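Local coordinates for magnesium-protoporphyrin O-methyltransferase (Synechocystis sp., PDB 4QDJ), which transfers a methyl group from S-adenosylmethionine to magnesium-protoporphyrin IX, forming its 13-monomethyl ester in chlorophyll biosynthesis, at residues L121-D135 / H151-S163. Sequence-based numbering, arbitrary orientation.
With SAM (S-adenosylmethionine), chain B.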
ATOM      1  N   LEU A 121      -3.451  -4.501   9.085  1.00 11.70           N
ATOM      2  CA  LEU A 121      -3.524  -5.422   7.952  1.00 12.52           C
ATOM      3  C   LEU A 121      -3.372  -6.883   8.374  1.00 14.07           C
ATOM      4  O   LEU A 121      -3.864  -7.786   7.696  1.00 14.90           O
ATOM      5  CB  LEU A 121      -2.509  -5.048   6.862  1.00 13.70           C
ATOM      6  CG  LEU A 121      -1.006  -5.082   7.153  1.00 14.70           C
ATOM      7  CD1 LEU A 121      -0.421  -6.482   6.979  1.00 15.42           C
ATOM      8  CD2 LEU A 121      -0.290  -4.089   6.251  1.00 17.08           C
ATOM      9  N   ALA A 122      -2.706  -7.108   9.503  1.00 13.85           N
ATOM     10  CA  ALA A 122      -2.521  -8.460  10.023  1.00 15.36           C
ATOM     11  C   ALA A 122      -3.825  -9.055  10.553  1.00 17.12           C
ATOM     12  O   ALA A 122      -3.893 -10.246  10.854  1.00 19.23           O
ATOM     13  CB  ALA A 122      -1.453  -8.472  11.106  1.00 17.74           C
ATOM     14  N   GLN A 123      -4.859  -8.227  10.661  1.00 17.06           N
ATOM     15  CA  GLN A 123      -6.148  -8.679  11.174  1.00 17.42           C
ATOM     16  C   GLN A 123      -7.201  -8.815  10.075  1.00 16.17           C
ATOM     17  O   GLN A 123      -8.347  -9.175  10.344  1.00 18.24           O
ATOM     18  CB  GLN A 123      -6.649  -7.738  12.274  1.00 19.99           C
ATOM     19  CG  GLN A 123      -5.725  -7.657  13.478  1.00 22.85           C
ATOM     20  CD  GLN A 123      -5.549  -8.996  14.168  1.00 26.05           C
ATOM     21  OE1 GLN A 123      -6.508  -9.747  14.347  0.36 26.16           O
ATOM     22  NE2 GLN A 123      -4.316  -9.305  14.553  0.38 26.11           N
ATOM     23  N   LEU A 124      -6.808  -8.529   8.837  1.00 15.39           N
ATOM     24  CA  LEU A 124      -7.726  -8.633   7.707  1.00 14.03           C
ATOM     25  C   LEU A 124      -8.130 -10.078   7.446  1.00 14.70           C
ATOM     26  O   LEU A 124      -7.339 -11.002   7.640  1.00 16.14           O
ATOM     27  CB  LEU A 124      -7.095  -8.043   6.447  1.00 12.70           C
ATOM     28  CG  LEU A 124      -6.841  -6.535   6.431  1.00 12.43           C
ATOM     29  CD1 LEU A 124      -6.086  -6.147   5.172  1.00 12.06           C
ATOM     30  CD2 LEU A 124      -8.149  -5.768   6.532  1.00 14.44           C
ATOM     31  N   GLY A 125      -9.367 -10.263   7.000  1.00 14.37           N
ATOM     32  CA  GLY A 125      -9.864 -11.578   6.641  1.00 16.66           C
ATOM     33  C   GLY A 125     -10.434 -11.581   5.237  1.00 18.21           C
ATOM     34  O   GLY A 125     -10.282 -10.611   4.496  1.00 19.85           O
ATOM     35  N   GLY A 126     -11.092 -12.674   4.867  1.00 18.35           N
ATOM     36  CA  GLY A 126     -11.702 -12.781   3.556  1.00 17.78           C
ATOM     37  C   GLY A 126     -10.713 -13.139   2.464  1.00 18.05           C
ATOM     38  O   GLY A 126      -9.538 -13.392   2.732  1.00 20.14           O
ATOM     39  N   LYS A 127     -11.197 -13.161   1.226  1.00 15.42           N
ATOM     40  CA  LYS A 127     -10.374 -13.534   0.081  1.00 14.93           C
ATOM     41  C   LYS A 127     -10.550 -12.549  -1.072  1.00 14.27           C
ATOM     42  O   LYS A 127     -11.658 -12.082  -1.341  1.00 16.28           O
ATOM     43  CB  LYS A 127     -10.719 -14.951  -0.387  1.00 17.91           C
ATOM     44  CG  LYS A 127     -10.460 -16.041   0.647  1.00 21.17           C
ATOM     45  CD  LYS A 127      -8.974 -16.215   0.920  1.00 22.90           C
ATOM     46  CE  LYS A 127      -8.717 -17.378   1.868  0.65 24.19           C
ATOM     47  NZ  LYS A 127      -9.349 -17.165   3.198  0.16 24.80           N
ATOM     48  N   TYR A 128      -9.447 -12.245  -1.749  1.00 12.36           N
ATOM     49  CA  TYR A 128      -9.440 -11.295  -2.855  1.00 10.81           C
ATOM     50  C   TYR A 128      -8.690 -11.891  -4.033  1.00 12.78           C
ATOM     51  O   TYR A 128      -7.824 -12.743  -3.850  1.00 14.78           O
ATOM     52  CB  TYR A 128      -8.730 -10.009  -2.433  1.00  9.92           C
ATOM     53  CG  TYR A 128      -9.363  -9.310  -1.258  1.00  9.29           C
ATOM     54  CD1 TYR A 128      -9.019  -9.645   0.046  1.00 10.30           C
ATOM     55  CD2 TYR A 128     -10.304  -8.307  -1.451  1.00 10.49           C
ATOM     56  CE1 TYR A 128      -9.603  -9.005   1.122  1.00 11.17           C
ATOM     57  CE2 TYR A 128     -10.889  -7.664  -0.385  1.00 11.16           C
ATOM     58  CZ  TYR A 128     -10.536  -8.012   0.899  1.00 12.80           C
ATOM     59  OH  TYR A 128     -11.125  -7.365   1.959  1.00 15.89           O
ATOM     60  N   ASP A 129      -9.008 -11.440  -5.241  1.00 10.41           N
ATOM     61  CA  ASP A 129      -8.203 -11.819  -6.395  1.00 10.31           C
ATOM     62  C   ASP A 129      -6.807 -11.237  -6.234  1.00  9.69           C
ATOM     63  O   ASP A 129      -5.805 -11.943  -6.356  1.00 10.76           O
ATOM     64  CB  ASP A 129      -8.815 -11.307  -7.699  1.00 11.95           C
ATOM     65  CG  ASP A 129      -7.928 -11.585  -8.903  1.00 14.53           C
ATOM     66  OD1 ASP A 129      -7.030 -10.764  -9.192  1.00 14.82           O
ATOM     67  OD2 ASP A 129      -8.123 -12.629  -9.558  1.00 17.65           O
ATOM     68  N   THR A 130      -6.757  -9.939  -5.951  1.00  8.17           N
ATOM     69  CA  THR A 130      -5.499  -9.211  -5.876  1.00  8.80           C
ATOM     70  C   THR A 130      -5.378  -8.461  -4.555  1.00  8.69           C
ATOM     71  O   THR A 130      -6.299  -7.760  -4.137  1.00  9.42           O
ATOM     72  CB  THR A 130      -5.380  -8.216  -7.052  1.00  9.08           C
ATOM     73  OG1 THR A 130      -5.267  -8.945  -8.280  1.00  9.34           O
ATOM     74  CG2 THR A 130      -4.162  -7.319  -6.891  1.00  9.25           C
ATOM     75  N   VAL A 131      -4.240  -8.634  -3.893  1.00  7.32           N
ATOM     76  CA  VAL A 131      -3.938  -7.901  -2.673  1.00  7.83           C
ATOM     77  C   VAL A 131      -2.733  -7.008  -2.941  1.00  8.05           C
ATOM     78  O   VAL A 131      -1.745  -7.450  -3.527  1.00  8.93           O
ATOM     79  CB  VAL A 131      -3.646  -8.857  -1.498  1.00  8.02           C
ATOM     80  CG1 VAL A 131      -3.281  -8.076  -0.245  1.00  9.30           C
ATOM     81  CG2 VAL A 131      -4.851  -9.750  -1.239  1.00  9.51           C
ATOM     82  N   ILE A 132      -2.829  -5.746  -2.537  1.00  6.48           N
ATOM     83  CA  ILE A 132      -1.771  -4.779  -2.802  1.00  6.94           C
ATOM     84  C   ILE A 132      -1.327  -4.089  -1.518  1.00  8.51           C
ATOM     85  O   ILE A 132      -2.155  -3.671  -0.710  1.00 10.53           O
ATOM     86  CB  ILE A 132      -2.226  -3.710  -3.820  1.00  6.70           C
ATOM     87  CG1 ILE A 132      -2.811  -4.371  -5.071  1.00  7.80           C
ATOM     88  CG2 ILE A 132      -1.065  -2.790  -4.189  1.00  7.96           C
ATOM     89  CD1 ILE A 132      -3.362  -3.382  -6.077  1.00  9.21           C
ATOM     90  N   CYS A 133      -0.018  -3.971  -1.335  1.00  8.18           N
ATOM     91  CA  CYS A 133       0.537  -3.304  -0.165  1.00  7.22           C
ATOM     92  C   CYS A 133       1.726  -2.451  -0.592  1.00  8.85           C
ATOM     93  O   CYS A 133       2.833  -2.961  -0.767  1.00  9.41           O
ATOM     94  CB  CYS A 133       0.959  -4.342   0.874  1.00  9.28           C
ATOM     95  SG  CYS A 133       1.486  -3.664   2.455  1.00 13.30           S
ATOM     96  N   LEU A 134       1.486  -1.153  -0.771  1.00  8.63           N
ATOM     97  CA  LEU A 134       2.506  -0.241  -1.283  1.00  9.67           C
ATOM     98  C   LEU A 134       3.071   0.672  -0.206  1.00  9.43           C
ATOM     99  O   LEU A 134       2.319   1.334   0.509  1.00 10.93           O
ATOM    100  CB  LEU A 134       1.939   0.631  -2.406  1.00 10.22           C
ATOM    101  CG  LEU A 134       1.375  -0.050  -3.651  1.00 10.85           C
ATOM    102  CD1 LEU A 134       0.997   0.998  -4.688  1.00 11.46           C
ATOM    103  CD2 LEU A 134       2.371  -1.050  -4.223  1.00 13.38           C
ATOM    104  N   ASP A 135       4.398   0.710  -0.115  1.00 10.82           N
ATOM    105  CA  ASP A 135       5.110   1.626   0.776  1.00 12.11           C
ATOM    106  C   ASP A 135       4.639   1.536   2.228  1.00 13.45           C
ATOM    107  O   ASP A 135       4.528   2.550   2.922  1.00 16.06           O
ATOM    108  CB  ASP A 135       5.014   3.071   0.270  1.00 13.45           C
ATOM    109  CG  ASP A 135       5.697   3.273  -1.077  1.00 15.92           C
ATOM    110  OD1 ASP A 135       6.354   2.332  -1.576  1.00 16.67           O
ATOM    111  OD2 ASP A 135       5.584   4.385  -1.637  1.00 15.82           O
ATOM    112  N   HIS A 151       0.676 -13.121   5.885  1.00 14.01           N
ATOM    113  CA  HIS A 151      -0.744 -12.920   6.139  1.00 13.92           C
ATOM    114  C   HIS A 151      -1.458 -12.383   4.902  1.00 13.63           C
ATOM    115  O   HIS A 151      -2.541 -12.848   4.553  1.00 15.00           O
ATOM    116  CB  HIS A 151      -0.990 -11.984   7.318  1.00 15.04           C
ATOM    117  CG  HIS A 151      -2.438 -11.831   7.656  1.00 15.59           C
ATOM    118  ND1 HIS A 151      -3.146 -12.799   8.337  1.00 18.35           N
ATOM    119  CD2 HIS A 151      -3.322 -10.846   7.377  1.00 15.68           C
ATOM    120  CE1 HIS A 151      -4.399 -12.406   8.481  1.00 18.65           C
ATOM    121  NE2 HIS A 151      -4.533 -11.225   7.904  1.00 16.67           N
ATOM    122  N   LEU A 152      -0.847 -11.401   4.248  1.00 12.18           N
ATOM    123  CA  LEU A 152      -1.416 -10.837   3.031  1.00 11.20           C
ATOM    124  C   LEU A 152      -1.555 -11.905   1.953  1.00 12.80           C
ATOM    125  O   LEU A 152      -2.548 -11.939   1.222  1.00 13.82           O
ATOM    126  CB  LEU A 152      -0.559  -9.675   2.524  1.00 12.83           C
ATOM    127  CG  LEU A 152      -0.549  -8.424   3.404  1.00 14.87           C
ATOM    128  CD1 LEU A 152       0.414  -7.393   2.845  1.00 17.43           C
ATOM    129  CD2 LEU A 152      -1.950  -7.840   3.525  1.00 17.47           C
ATOM    130  N   ALA A 153      -0.559 -12.783   1.869  1.00 13.39           N
ATOM    131  CA  ALA A 153      -0.582 -13.874   0.902  1.00 14.43           C
ATOM    132  C   ALA A 153      -1.786 -14.782   1.129  1.00 15.09           C
ATOM    133  O   ALA A 153      -2.383 -15.280   0.176  1.00 16.60           O
ATOM    134  CB  ALA A 153       0.712 -14.673   0.967  1.00 15.64           C
ATOM    135  N   SER A 154      -2.153 -14.977   2.394  1.00 14.94           N
ATOM    136  CA  SER A 154      -3.279 -15.844   2.735  1.00 16.86           C
ATOM    137  C   SER A 154      -4.615 -15.249   2.295  1.00 17.20           C
ATOM    138  O   SER A 154      -5.624 -15.951   2.235  1.00 20.76           O
ATOM    139  CB  SER A 154      -3.303 -16.144   4.238  1.00 18.48           C
ATOM    140  OG  SER A 154      -3.772 -15.032   4.983  1.00 19.66           O
ATOM    141  N   LEU A 155      -4.620 -13.954   1.994  1.00 14.26           N
ATOM    142  CA  LEU A 155      -5.836 -13.281   1.550  1.00 14.26           C
ATOM    143  C   LEU A 155      -5.935 -13.264   0.031  1.00 13.34           C
ATOM    144  O   LEU A 155      -6.996 -12.983  -0.525  1.00 14.43           O
ATOM    145  CB  LEU A 155      -5.869 -11.841   2.068  1.00 15.76           C
ATOM    146  CG  LEU A 155      -5.589 -11.617   3.556  1.00 18.50           C
ATOM    147  CD1 LEU A 155      -5.647 -10.130   3.880  1.00 20.87           C
ATOM    148  CD2 LEU A 155      -6.566 -12.403   4.419  1.00 20.85           C
ATOM    149  N   ALA A 156      -4.825 -13.561  -0.637  1.00 12.84           N
ATOM    150  CA  ALA A 156      -4.746 -13.430  -2.090  1.00 13.41           C
ATOM    151  C   ALA A 156      -5.000 -14.743  -2.818  1.00 13.94           C
ATOM    152  O   ALA A 156      -4.184 -15.663  -2.762  1.00 14.61           O
ATOM    153  CB  ALA A 156      -3.393 -12.858  -2.493  1.00 14.10           C
ATOM    154  N   ASP A 157      -6.130 -14.818  -3.515  1.00 13.69           N
ATOM    155  CA  ASP A 157      -6.449 -15.988  -4.326  1.00 15.11           C
ATOM    156  C   ASP A 157      -5.468 -16.147  -5.482  1.00 14.74           C
ATOM    157  O   ASP A 157      -5.122 -17.267  -5.861  1.00 16.48           O
ATOM    158  CB  ASP A 157      -7.872 -15.896  -4.879  1.00 16.06           C
ATOM    159  CG  ASP A 157      -8.930 -16.136  -3.821  1.00 20.11           C
ATOM    160  OD1 ASP A 157      -8.611 -16.758  -2.785  0.47 20.18           O
ATOM    161  OD2 ASP A 157     -10.085 -15.709  -4.032  0.62 19.80           O
ATOM    162  N   ARG A 158      -5.022 -15.029  -6.046  1.00 12.93           N
ATOM    163  CA  ARG A 158      -4.208 -15.084  -7.255  1.00 13.99           C
ATOM    164  C   ARG A 158      -2.949 -14.219  -7.228  1.00 12.62           C
ATOM    165  O   ARG A 158      -1.883 -14.658  -7.660  1.00 13.83           O
ATOM    166  CB  ARG A 158      -5.051 -14.721  -8.481  1.00 16.13           C
ATOM    167  CG  ARG A 158      -4.357 -14.997  -9.804  1.00 19.56           C
ATOM    168  CD  ARG A 158      -5.252 -14.648 -10.980  1.00 22.27           C
ATOM    169  NE  ARG A 158      -5.589 -13.228 -10.992  1.00 24.07           N
ATOM    170  CZ  ARG A 158      -4.868 -12.295 -11.606  1.00 25.02           C
ATOM    171  NH1 ARG A 158      -3.766 -12.632 -12.264  1.00 26.50           N
ATOM    172  NH2 ARG A 158      -5.249 -11.027 -11.563  1.00 23.48           N
ATOM    173  N   ARG A 159      -3.063 -12.995  -6.726  1.00 11.26           N
ATOM    174  CA  ARG A 159      -1.987 -12.029  -6.911  1.00 10.21           C
ATOM    175  C   ARG A 159      -1.711 -11.149  -5.694  1.00  9.86           C
ATOM    176  O   ARG A 159      -2.632 -10.669  -5.034  1.00 10.18           O
ATOM    177  CB  ARG A 159      -2.277 -11.162  -8.142  1.00  9.95           C
ATOM    178  CG  ARG A 159      -1.289 -10.032  -8.359  1.00 10.16           C
ATOM    179  CD  ARG A 159      -1.495  -9.365  -9.706  1.00 11.47           C
ATOM    180  NE  ARG A 159      -2.866  -8.898  -9.889  1.00 11.34           N
ATOM    181  CZ  ARG A 159      -3.303  -8.275 -10.978  1.00 12.11           C
ATOM    182  NH1 ARG A 159      -2.474  -8.041 -11.988  1.00 12.29           N
ATOM    183  NH2 ARG A 159      -4.569  -7.889 -11.061  1.00 13.28           N
ATOM    184  N   LEU A 160      -0.426 -10.951  -5.412  1.00  9.49           N
ATOM    185  CA  LEU A 160       0.018 -10.050  -4.359  1.00  9.61           C
ATOM    186  C   LEU A 160       1.030  -9.067  -4.942  1.00 10.20           C
ATOM    187  O   LEU A 160       2.027  -9.474  -5.534  1.00 12.96           O
ATOM    188  CB  LEU A 160       0.649 -10.845  -3.213  1.00 12.30           C
ATOM    189  CG  LEU A 160       1.229 -10.069  -2.026  1.00 13.91           C
ATOM    190  CD1 LEU A 160       0.183  -9.150  -1.406  1.00 15.25           C
ATOM    191  CD2 LEU A 160       1.783 -11.035  -0.987  1.00 16.18           C
ATOM    192  N   ILE A 161       0.761  -7.774  -4.792  1.00  7.67           N
ATOM    193  CA  ILE A 161       1.681  -6.747  -5.263  1.00  7.72           C
ATOM    194  C   ILE A 161       2.241  -5.985  -4.068  1.00  7.84           C
ATOM    195  O   ILE A 161       1.484  -5.521  -3.219  1.00  8.86           O
ATOM    196  CB  ILE A 161       0.986  -5.772  -6.230  1.00  8.28           C
ATOM    197  CG1 ILE A 161       0.580  -6.506  -7.510  1.00  9.45           C
ATOM    198  CG2 ILE A 161       1.894  -4.594  -6.558  1.00  8.94           C
ATOM    199  CD1 ILE A 161      -0.360  -5.717  -8.393  1.00  9.74           C
ATOM    200  N   LEU A 162       3.565  -5.878  -4.001  1.00  7.78           N
ATOM    201  CA  LEU A 162       4.236  -5.217  -2.886  1.00  9.09           C
ATOM    202  C   LEU A 162       5.234  -4.188  -3.390  1.00  8.03           C
ATOM    203  O   LEU A 162       5.797  -4.338  -4.471  1.00  9.26           O
ATOM    204  CB  LEU A 162       5.010  -6.234  -2.043  1.00 12.59           C
ATOM    205  CG  LEU A 162       4.308  -7.464  -1.478  1.00 14.01           C
ATOM    206  CD1 LEU A 162       5.331  -8.376  -0.815  1.00 14.23           C
ATOM    207  CD2 LEU A 162       3.224  -7.059  -0.492  1.00 15.47           C
ATOM    208  N   SER A 163       5.466  -3.149  -2.595  1.00  8.77           N
ATOM    209  CA  SER A 163       6.605  -2.275  -2.835  1.00  9.81           C
ATOM    210  C   SER A 163       7.391  -2.073  -1.545  1.00 11.50           C
ATOM    211  O   SER A 163       6.833  -2.114  -0.448  1.00 14.20           O
ATOM    212  CB  SER A 163       6.183  -0.936  -3.450  1.00 11.03           C
ATOM    213  OG  SER A 163       5.499  -0.127  -2.516  1.00 12.46           O
TER
HETATM  214  N   SAM B 301      -0.144   2.541   0.595  1.00 14.30           N
HETATM  215  CA  SAM B 301      -0.440   3.971   0.636  1.00 17.95           C
HETATM  216  C   SAM B 301       0.116   4.674  -0.595  1.00 19.22           C
HETATM  217  O   SAM B 301       1.087   4.214  -1.198  1.00 20.84           O
HETATM  218  OXT SAM B 301      -0.397   5.713  -1.012  1.00 18.52           O
HETATM  219  CB  SAM B 301       0.066   4.632   1.919  1.00 20.96           C
HETATM  220  CG  SAM B 301       1.564   4.537   2.206  1.00 22.70           C
HETATM  221  SD  SAM B 301       2.027   5.444   3.710  1.00 24.09           S
HETATM  222  CE  SAM B 301       3.808   5.668   3.472  0.71 24.00           C
HETATM  223  C5' SAM B 301       2.053   4.099   4.914  1.00 19.71           C
HETATM  224  C4' SAM B 301       0.660   3.788   5.440  1.00 15.58           C
HETATM  225  O4' SAM B 301       0.659   2.479   5.966  1.00 14.40           O
HETATM  226  C3' SAM B 301       0.223   4.722   6.562  1.00 13.76           C
HETATM  227  O3' SAM B 301      -1.030   5.275   6.236  1.00 14.47           O
HETATM  228  C2' SAM B 301       0.080   3.819   7.771  1.00 13.95           C
HETATM  229  O2' SAM B 301      -0.996   4.203   8.599  1.00 14.55           O
HETATM  230  C1' SAM B 301      -0.144   2.464   7.122  1.00 12.67           C
HETATM  231  N9  SAM B 301       0.220   1.331   7.982  1.00 11.05           N
HETATM  232  C8  SAM B 301       1.365   1.173   8.714  1.00 11.60           C
HETATM  233  N7  SAM B 301       1.291  -0.014   9.359  1.00 11.77           N
HETATM  234  C5  SAM B 301       0.119  -0.608   9.043  1.00 10.56           C
HETATM  235  C6  SAM B 301      -0.453  -1.814   9.419  1.00 10.46           C
HETATM  236  N6  SAM B 301       0.186  -2.629  10.254  1.00 12.29           N
HETATM  237  N1  SAM B 301      -1.692  -2.156   8.922  1.00 10.93           N
HETATM  238  C2  SAM B 301      -2.355  -1.310   8.055  1.00 12.03           C
HETATM  239  N3  SAM B 301      -1.782  -0.111   7.688  1.00 10.39           N
HETATM  240  C4  SAM B 301      -0.563   0.228   8.174  1.00 11.45           C
HETATM  241  O   HOH W   1       4.780  -2.285   1.308  1.00 12.09           O
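Arg158 grips Asp129 side-on beside the beta bulge between Tyr128 and Thr130, which shifts the register by one. Its NE reaches OD2 of Asp129 at 3.0 Å and nearly straight (172°), while NH2 binds the syn lone pair of OD1. The carboxylate and guanidinium planes are 40° apart.

Outward along Arg159, CB lies 3.7 Å from Thr130 OG1, and CG and CD each pass that oxygen at 4.1 Å. The chain then bends at chi3 (55°), which brings NE and NH2 onto it. NE meets Thr130 OG1 at 2.9 Å, and both bonds lie in the guanidinium plane. NH1 instead forms salt bridges to Asp58 and Glu226.

The strands pair in parallel, from Val131 N to Arg159 O through Ser163 N to Cys133 O. Helix 142-155 packs over the Val131 and Cys133 face, completing a beta-alpha-beta unit of the Rossmann-like methyltransferase fold. Leu152 drives CD1 against Cys133 CB (3.7 Å) and CD2 against Val131 CG1. The His151 ring donates from NE2 to Leu124 O at 2.8 Å, in the carbonyl plane, with Ala122 O over one face.

At the far end Ser163 OG donates to Asp135 OD1 from above the carboxylate plane. OD1 is also hydrogen-bonded to Ser222 OG, and OD2 to Tyr220 OH. In these two segments backbone atoms hydrogen-bond S-adenosylmethionine: Leu134 O accepts its amino group, and Leu121 N donates to adenine N1 (2.9 Å). Thr130 OG1 also gives its own proton to Asp129 OD1, so one hydroxyl links Arg159 to the partner of Arg158. The two-nitrogen grips probably fix the rotation of both guanidinium groups.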